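Local coordinates for protein carbohydrate esterase family 2 (CE2) (Chaetomium olivicolor, PDB 4XVH) that probably removes acetyl groups from xylan and related plant polysaccharides, as a carbohydrate esterase with an additional carbohydrate-binding domain, at residues R82-Y87 with V121-D126. Sequence-based numbering, arbitrary orientation.
With PEU (2,5,8,11,14,17,20,23,26,29,32,35,38,41,44,47,50,53,56,59,62,65,68,71,74,77,80-heptacosaoxadooctacontan-82-ol), chain C.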
ATOM      1  N   ARG A  82      -7.046   5.888  -3.031  1.00 16.33           N
ATOM      2  CA  ARG A  82      -7.255   4.505  -3.451  1.00 15.57           C
ATOM      3  C   ARG A  82      -6.143   4.033  -4.402  1.00 17.46           C
ATOM      4  O   ARG A  82      -5.879   2.827  -4.512  1.00 15.83           O
ATOM      5  CB  ARG A  82      -8.600   4.378  -4.197  1.00 16.14           C
ATOM      6  CG  ARG A  82      -9.834   4.650  -3.353  1.00 16.26           C
ATOM      7  CD  ARG A  82     -11.007   5.042  -4.220  1.00 17.60           C
ATOM      8  NE  ARG A  82     -11.393   4.024  -5.198  1.00 17.06           N
ATOM      9  CZ  ARG A  82     -12.197   2.982  -4.935  1.00 19.41           C
ATOM     10  NH1 ARG A  82     -12.721   2.803  -3.723  1.00 17.15           N
ATOM     11  NH2 ARG A  82     -12.515   2.120  -5.908  1.00 20.08           N
ATOM     12  N   SER A  83      -5.551   4.991  -5.128  1.00 16.98           N
ATOM     13  CA  SER A  83      -4.731   4.698  -6.297  1.00 16.95           C
ATOM     14  C   SER A  83      -3.260   5.032  -6.094  1.00 17.24           C
ATOM     15  O   SER A  83      -2.843   5.399  -4.985  1.00 18.13           O
ATOM     16  CB  SER A  83      -5.267   5.463  -7.526  1.00 16.98           C
ATOM     17  OG  SER A  83      -5.324   6.859  -7.265  1.00 16.76           O
ATOM     18  N   GLU A  84      -2.471   4.950  -7.164  1.00 16.41           N
ATOM     19  CA  GLU A  84      -1.011   4.925  -7.001  1.00 17.77           C
ATOM     20  C   GLU A  84      -0.294   5.993  -7.840  1.00 19.38           C
ATOM     21  O   GLU A  84      -0.869   6.551  -8.774  1.00 19.25           O
ATOM     22  CB  GLU A  84      -0.483   3.527  -7.367  1.00 17.48           C
ATOM     23  CG  GLU A  84      -0.604   3.247  -8.888  1.00 16.85           C
ATOM     24  CD  GLU A  84      -0.064   1.874  -9.259  1.00 16.94           C
ATOM     25  OE1 GLU A  84       1.174   1.664  -9.112  1.00 16.81           O
ATOM     26  OE2 GLU A  84      -0.885   1.014  -9.666  1.00 16.09           O
ATOM     27  N   PRO A  85       0.970   6.271  -7.512  1.00 20.61           N
ATOM     28  CA  PRO A  85       1.676   7.359  -8.195  1.00 22.66           C
ATOM     29  C   PRO A  85       1.774   7.192  -9.705  1.00 23.98           C
ATOM     30  O   PRO A  85       1.798   8.199 -10.418  1.00 24.19           O
ATOM     31  CB  PRO A  85       3.083   7.329  -7.572  1.00 23.72           C
ATOM     32  CG  PRO A  85       3.045   6.352  -6.470  1.00 21.88           C
ATOM     33  CD  PRO A  85       1.688   5.782  -6.323  1.00 19.39           C
ATOM     34  N   ALA A  86       1.798   5.953 -10.181  1.00 22.97           N
ATOM     35  CA  ALA A  86       2.000   5.718 -11.604  1.00 24.85           C
ATOM     36  C   ALA A  86       0.890   6.357 -12.432  1.00 25.75           C
ATOM     37  O   ALA A  86       1.118   6.700 -13.581  1.00 28.12           O
ATOM     38  CB  ALA A  86       2.069   4.214 -11.916  1.00 23.51           C
ATOM     39  N   TYR A  87      -0.303   6.505 -11.849  1.00 22.71           N
ATOM     40  CA  TYR A  87      -1.442   7.058 -12.585  1.00 23.86           C
ATOM     41  C   TYR A  87      -1.577   8.567 -12.379  1.00 23.26           C
ATOM     42  O   TYR A  87      -2.116   9.266 -13.232  1.00 22.81           O
ATOM     43  CB  TYR A  87      -2.748   6.359 -12.184  1.00 23.92           C
ATOM     44  CG  TYR A  87      -2.903   4.975 -12.788  1.00 26.36           C
ATOM     45  CD1 TYR A  87      -3.408   4.803 -14.077  1.00 28.17           C
ATOM     46  CD2 TYR A  87      -2.505   3.837 -12.080  1.00 27.00           C
ATOM     47  CE1 TYR A  87      -3.528   3.536 -14.634  1.00 28.67           C
ATOM     48  CE2 TYR A  87      -2.632   2.558 -12.637  1.00 27.28           C
ATOM     49  CZ  TYR A  87      -3.143   2.418 -13.910  1.00 28.23           C
ATOM     50  OH  TYR A  87      -3.249   1.140 -14.442  1.00 28.55           O
ATOM     51  N   VAL A 121      -0.679  -2.230  -3.766  1.00 14.74           N
ATOM     52  CA  VAL A 121      -1.415  -1.054  -4.202  1.00 13.76           C
ATOM     53  C   VAL A 121      -2.918  -1.287  -4.116  1.00 14.12           C
ATOM     54  O   VAL A 121      -3.657  -0.455  -3.590  1.00 14.11           O
ATOM     55  CB  VAL A 121      -1.089  -0.683  -5.666  1.00 14.49           C
ATOM     56  CG1 VAL A 121      -2.105   0.353  -6.183  1.00 14.88           C
ATOM     57  CG2 VAL A 121       0.355  -0.159  -5.790  1.00 13.91           C
ATOM     58  N   GLY A 122      -3.356  -2.440  -4.628  1.00 12.27           N
ATOM     59  CA  GLY A 122      -4.767  -2.656  -4.871  1.00 12.30           C
ATOM     60  C   GLY A 122      -5.155  -2.494  -6.326  1.00 14.25           C
ATOM     61  O   GLY A 122      -6.275  -2.139  -6.628  1.00 13.54           O
ATOM     62  N   TYR A 123      -4.198  -2.743  -7.212  1.00 15.42           N
ATOM     63  CA  TYR A 123      -4.417  -2.783  -8.667  1.00 17.03           C
ATOM     64  C   TYR A 123      -5.653  -3.598  -9.026  1.00 17.80           C
ATOM     65  O   TYR A 123      -5.749  -4.766  -8.632  1.00 17.26           O
ATOM     66  CB  TYR A 123      -3.167  -3.399  -9.319  1.00 17.70           C
ATOM     67  CG  TYR A 123      -3.112  -3.416 -10.830  1.00 18.42           C
ATOM     68  CD1 TYR A 123      -3.886  -4.322 -11.563  1.00 18.43           C
ATOM     69  CD2 TYR A 123      -2.261  -2.552 -11.521  1.00 18.28           C
ATOM     70  CE1 TYR A 123      -3.836  -4.356 -12.936  1.00 21.18           C
ATOM     71  CE2 TYR A 123      -2.187  -2.577 -12.911  1.00 21.02           C
ATOM     72  CZ  TYR A 123      -2.983  -3.480 -13.614  1.00 22.71           C
ATOM     73  OH  TYR A 123      -2.945  -3.522 -14.990  1.00 23.41           O
ATOM     74  N   GLY A 124      -6.586  -3.031  -9.793  1.00 13.91           N
ATOM     75  CA  GLY A 124      -7.656  -3.853 -10.366  1.00 14.82           C
ATOM     76  C   GLY A 124      -8.661  -4.444  -9.386  1.00 17.27           C
ATOM     77  O   GLY A 124      -9.540  -5.227  -9.781  1.00 17.93           O
ATOM     78  N   LEU A 125      -8.562  -4.035  -8.114  1.00 16.11           N
ATOM     79  CA  LEU A 125      -9.299  -4.699  -7.031  1.00 15.84           C
ATOM     80  C   LEU A 125     -10.825  -4.627  -7.238  1.00 17.49           C
ATOM     81  O   LEU A 125     -11.537  -5.617  -7.047  1.00 17.10           O
ATOM     82  CB  LEU A 125      -8.894  -4.077  -5.684  1.00 13.29           C
ATOM     83  CG  LEU A 125      -9.283  -4.806  -4.394  1.00 12.99           C
ATOM     84  CD1 LEU A 125      -8.357  -4.345  -3.234  1.00 11.58           C
ATOM     85  CD2 LEU A 125     -10.780  -4.598  -4.021  1.00 17.26           C
ATOM     86  N   ASP A 126     -11.322  -3.453  -7.632  1.00 18.37           N
ATOM     87  CA  ASP A 126     -12.762  -3.271  -7.811  1.00 19.92           C
ATOM     88  C   ASP A 126     -13.203  -3.738  -9.191  1.00 20.59           C
ATOM     89  O   ASP A 126     -14.385  -3.619  -9.533  1.00 20.48           O
ATOM     90  CB  ASP A 126     -13.164  -1.788  -7.643  1.00 22.43           C
ATOM     91  CG  ASP A 126     -13.200  -1.329  -6.179  1.00 24.49           C
ATOM     92  OD1 ASP A 126     -12.689  -2.025  -5.305  1.00 23.01           O
ATOM     93  OD2 ASP A 126     -13.736  -0.232  -5.898  1.00 26.85           O
TER
HETATM   94  CAA PEU C 402       1.283  10.607 -15.157  1.00 70.99           C
HETATM   95  OAB PEU C 402       1.239   9.522 -16.100  1.00 71.77           O
HETATM   96  CAC PEU C 402       2.419   9.487 -16.994  1.00 72.61           C
HETATM   97  CAD PEU C 402       2.558   8.381 -18.106  1.00 77.05           C
HETATM   98  OAE PEU C 402       1.488   8.403 -19.082  1.00 77.29           O
HETATM   99  CAF PEU C 402       0.168   8.108 -18.525  1.00 77.68           C
HETATM  100  CAG PEU C 402      -0.226   6.685 -18.091  1.00 77.76           C
HETATM  101  OAH PEU C 402       0.607   6.004 -17.141  1.00 78.01           O
HETATM  102  CAI PEU C 402      -0.009   4.756 -16.713  1.00 77.94           C
HETATM  103  CAJ PEU C 402       0.950   3.859 -15.921  1.00 78.01           C
HETATM  104  OAK PEU C 402       0.275   2.653 -15.473  1.00 78.05           O
HETATM  105  CAL PEU C 402       1.260   1.651 -15.143  1.00 78.01           C
HETATM  106  CAM PEU C 402       0.667   0.327 -14.672  1.00 77.83           C
HETATM  107  OAN PEU C 402       1.811  -0.551 -14.649  1.00 77.54           O
HETATM  108  CAO PEU C 402       1.497  -1.927 -14.340  1.00 76.89           C
HETATM  109  CAP PEU C 402       2.734  -2.563 -14.940  1.00 76.24           C
HETATM  110  OAQ PEU C 402       3.071  -3.971 -14.993  1.00 75.85           O
HETATM  111  CAR PEU C 402       2.102  -4.901 -15.572  1.00 75.04           C
HETATM  112  CAS PEU C 402       0.859  -5.367 -14.773  1.00 73.49           C
HETATM  113  OAT PEU C 402       1.181  -6.140 -13.548  1.00 71.07           O
HETATM  114  CAU PEU C 402       1.936  -5.437 -12.515  1.00 68.13           C
HETATM  115  CAV PEU C 402       2.235  -6.346 -11.304  1.00 65.81           C
HETATM  116  OAW PEU C 402       2.951  -5.740 -10.199  1.00 64.62           O
HETATM  117  O   HOH W   1     -15.197   0.818  -4.179  1.00 36.02           O
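E84 and V121 form the tight, buried part of this contact, their side chains crossing at about a right angle. CG of E84 lies between its own backbone N and carbonyl carbon (chi1 70°), and beyond it the chain is extended and crosses the valine. Both valine methyls take part: V121 CG1 lies 3.8 Å from E84 CB and 3.7 Å from E84 OE2, while V121 CG2 is 3.9 Å from E84 OE1. A branched, apolar valine suits the glutamate's CB; the carboxylate needs a polar partner, and S162 OG bonds OE2, which also lies near the plane of the Y123 ring, at its edge. The contact joins the two domains: 82-87 links strands 73-81 and 88-97 of the beta-sandwich, and 121-126 begins with the last residue of helix 118-121, after the first strand of the Rossmann-like SGNH hydrolase fold. G122, with positive phi, leaves that helix where a CB would jam against the preceding carbonyl; a type II turn runs from G122 to L125, with G124 at the positive phi such a turn needs. Packing is looser toward the ligand pocket, where Y87 OH stands 4.2 Å from Y123 CE2; the hydroxyls bond N133 and D304 respectively, and polyether OAK lies over one face of Y87, 3.8 Å from CZ. Only the D126 end is partly exposed. R82 NH2 approaches D126 OD2 (2.7 Å, a salt bridge) from above the carboxylate plane, 55° out of it, while OD2 lies near the guanidinium plane at its edge; a water joins R82 NH1 to OD2. Arginine's several N-H groups serve D126, D45 and A136 O together.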